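Local coordinates for pumilio homolog 23 (Arabidopsis thaliana, PDB 5WZJ), which binds RNA sequence-specifically through pumilio repeats, recognises 18S rRNA, and probably regulates translation and mRNA stability, at residues Ser313-Ser318 against Glu345-Arg350. Numbering follows the deposited sequence.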
loop_
_atom_site.group_PDB
_atom_site.type_symbol
_atom_site.label_atom_id
_atom_site.label_comp_id
_atom_site.label_asym_id
_atom_site.label_seq_id
_atom_site.Cartn_x
_atom_site.Cartn_y
_atom_site.Cartn_z
ATOM N N SER A 313 12.349 22.144 -9.297
ATOM C CA SER A 313 11.571 22.387 -8.089
ATOM C C SER A 313 11.641 21.227 -7.101
ATOM O O SER A 313 10.857 21.189 -6.146
ATOM C CB SER A 313 10.107 22.677 -8.446
ATOM O OG SER A 313 9.993 23.822 -9.285
ATOM N N LEU A 314 12.560 20.284 -7.298
ATOM C CA LEU A 314 12.484 19.022 -6.562
ATOM C C LEU A 314 12.642 19.231 -5.059
ATOM O O LEU A 314 11.912 18.628 -4.261
ATOM C CB LEU A 314 13.547 18.051 -7.081
ATOM C CG LEU A 314 13.379 17.565 -8.527
ATOM C CD1 LEU A 314 14.427 16.500 -8.856
ATOM C CD2 LEU A 314 11.950 17.022 -8.753
ATOM N N PHE A 315 13.587 20.078 -4.647
ATOM C CA PHE A 315 13.818 20.223 -3.215
ATOM C C PHE A 315 12.686 20.996 -2.556
ATOM O O PHE A 315 12.225 20.617 -1.472
ATOM C CB PHE A 315 15.166 20.895 -2.928
ATOM C CG PHE A 315 15.411 21.117 -1.459
ATOM C CD1 PHE A 315 15.595 20.041 -0.613
ATOM C CD2 PHE A 315 15.389 22.392 -0.919
ATOM C CE1 PHE A 315 15.781 20.224 0.744
ATOM C CE2 PHE A 315 15.583 22.586 0.443
ATOM C CZ PHE A 315 15.788 21.495 1.273
ATOM N N GLU A 316 12.213 22.069 -3.198
ATOM C CA GLU A 316 11.091 22.822 -2.637
ATOM C C GLU A 316 9.881 21.923 -2.417
ATOM O O GLU A 316 9.215 22.009 -1.376
ATOM C CB GLU A 316 10.710 23.994 -3.544
ATOM C CG GLU A 316 9.538 24.801 -2.986
ATOM C CD GLU A 316 9.003 25.845 -3.958
ATOM O OE1 GLU A 316 9.720 26.200 -4.921
ATOM O OE2 GLU A 316 7.854 26.302 -3.758
ATOM N N LEU A 317 9.585 21.046 -3.383
ATOM C CA LEU A 317 8.443 20.148 -3.232
ATOM C C LEU A 317 8.715 19.065 -2.189
ATOM O O LEU A 317 7.789 18.622 -1.490
ATOM C CB LEU A 317 8.083 19.537 -4.594
ATOM C CG LEU A 317 7.577 20.551 -5.634
ATOM C CD1 LEU A 317 7.456 19.924 -7.015
ATOM C CD2 LEU A 317 6.239 21.189 -5.219
ATOM N N SER A 318 9.978 18.670 -2.028
ATOM C CA SER A 318 10.340 17.644 -1.055
ATOM C C SER A 318 10.222 18.121 0.386
ATOM O O SER A 318 10.122 17.286 1.290
ATOM C CB SER A 318 11.762 17.154 -1.312
ATOM O OG SER A 318 11.849 16.516 -2.569
ATOM N N GLU A 345 21.461 15.775 -8.358
ATOM C CA GLU A 345 21.981 17.132 -8.215
ATOM C C GLU A 345 21.051 18.011 -7.382
ATOM O O GLU A 345 21.516 18.815 -6.564
ATOM C CB GLU A 345 22.210 17.756 -9.589
ATOM C CG GLU A 345 23.404 17.185 -10.338
ATOM C CD GLU A 345 23.470 17.663 -11.783
ATOM O OE1 GLU A 345 22.776 18.650 -12.121
ATOM O OE2 GLU A 345 24.208 17.044 -12.582
ATOM N N GLU A 346 19.733 17.883 -7.573
ATOM C CA GLU A 346 18.826 18.780 -6.864
ATOM C C GLU A 346 18.651 18.387 -5.402
ATOM O O GLU A 346 18.394 19.259 -4.562
ATOM C CB GLU A 346 17.455 18.830 -7.557
ATOM C CG GLU A 346 17.450 19.403 -8.986
ATOM C CD GLU A 346 16.039 19.778 -9.473
ATOM O OE1 GLU A 346 15.241 20.270 -8.647
ATOM O OE2 GLU A 346 15.719 19.577 -10.673
ATOM N N LEU A 347 18.773 17.101 -5.075
ATOM C CA LEU A 347 18.359 16.584 -3.770
ATOM C C LEU A 347 19.493 16.057 -2.898
ATOM O O LEU A 347 19.427 16.184 -1.667
ATOM C CB LEU A 347 17.332 15.456 -3.957
ATOM C CG LEU A 347 16.005 15.848 -4.605
ATOM C CD1 LEU A 347 15.186 14.604 -4.921
ATOM C CD2 LEU A 347 15.242 16.794 -3.694
ATOM N N ALA A 348 20.499 15.409 -3.483
ATOM C CA ALA A 348 21.548 14.801 -2.665
ATOM C C ALA A 348 22.283 15.801 -1.777
ATOM O O ALA A 348 22.489 15.484 -0.594
ATOM C CB ALA A 348 22.539 14.036 -3.552
ATOM N N PRO A 349 22.673 17.008 -2.244
ATOM C CA PRO A 349 23.269 17.995 -1.326
ATOM C C PRO A 349 22.397 18.331 -0.123
ATOM O O PRO A 349 22.887 18.906 0.853
ATOM C CB PRO A 349 23.447 19.239 -2.207
ATOM C CG PRO A 349 23.479 18.728 -3.595
ATOM C CD PRO A 349 22.613 17.517 -3.629
ATOM N N ARG A 350 21.104 18.000 -0.184
ATOM C CA ARG A 350 20.156 18.363 0.864
ATOM C C ARG A 350 19.607 17.150 1.600
ATOM O O ARG A 350 18.540 17.241 2.218
ATOM C CB ARG A 350 19.004 19.175 0.274
ATOM C CG ARG A 350 19.440 20.295 -0.642
ATOM C CD ARG A 350 20.108 21.408 0.141
ATOM N NE ARG A 350 19.217 22.545 0.351
ATOM C CZ ARG A 350 18.829 23.379 -0.612
ATOM N NH1 ARG A 350 19.231 23.199 -1.867
ATOM N NH2 ARG A 350 18.029 24.395 -0.321
HETATM O O HOH W 1 15.439 21.711 -6.364
#
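R350 lies over one face of the F315 ring. Its CB sits above the rim, 3.4 Å from F315 CE1. CG stands over the face, 4.0 Å from the ring centroid, in a CH-pi contact. A bend at chi2 (-70°) turns CD up from the ring, and chi3 leads NE back down near CZ and CE2 of F315. CZ of R350 makes a cation-pi contact, 3.9 Å from the centroid. NH1 nears F315 CD2. NH2 reaches F315 CE2 at the rim, at 3.1 Å. The guanidinium tilts 37° from the ring plane. L347 CD2 lies at the ring's edge and touches L314 CB and S318 OG.

E346, on helix 337-347, reaches the start of helix 314-318. L314 N donates to its OE1 nearly along the C-O axis, at 3.0 Å (N-H...O 155°). A water links OE1 to F315 N. OE2 accepts from N312 N, and L314 CG packs 3.6 Å from the carboxylate carbon. S318 OG bonds back to L314 O at 2.7 Å.

This is packing between helices of the pumilio superhelix. One carboxylate serves three backbone N-H groups at a helix start and just before it, one through water. The negative charge there probably suits the helix dipole.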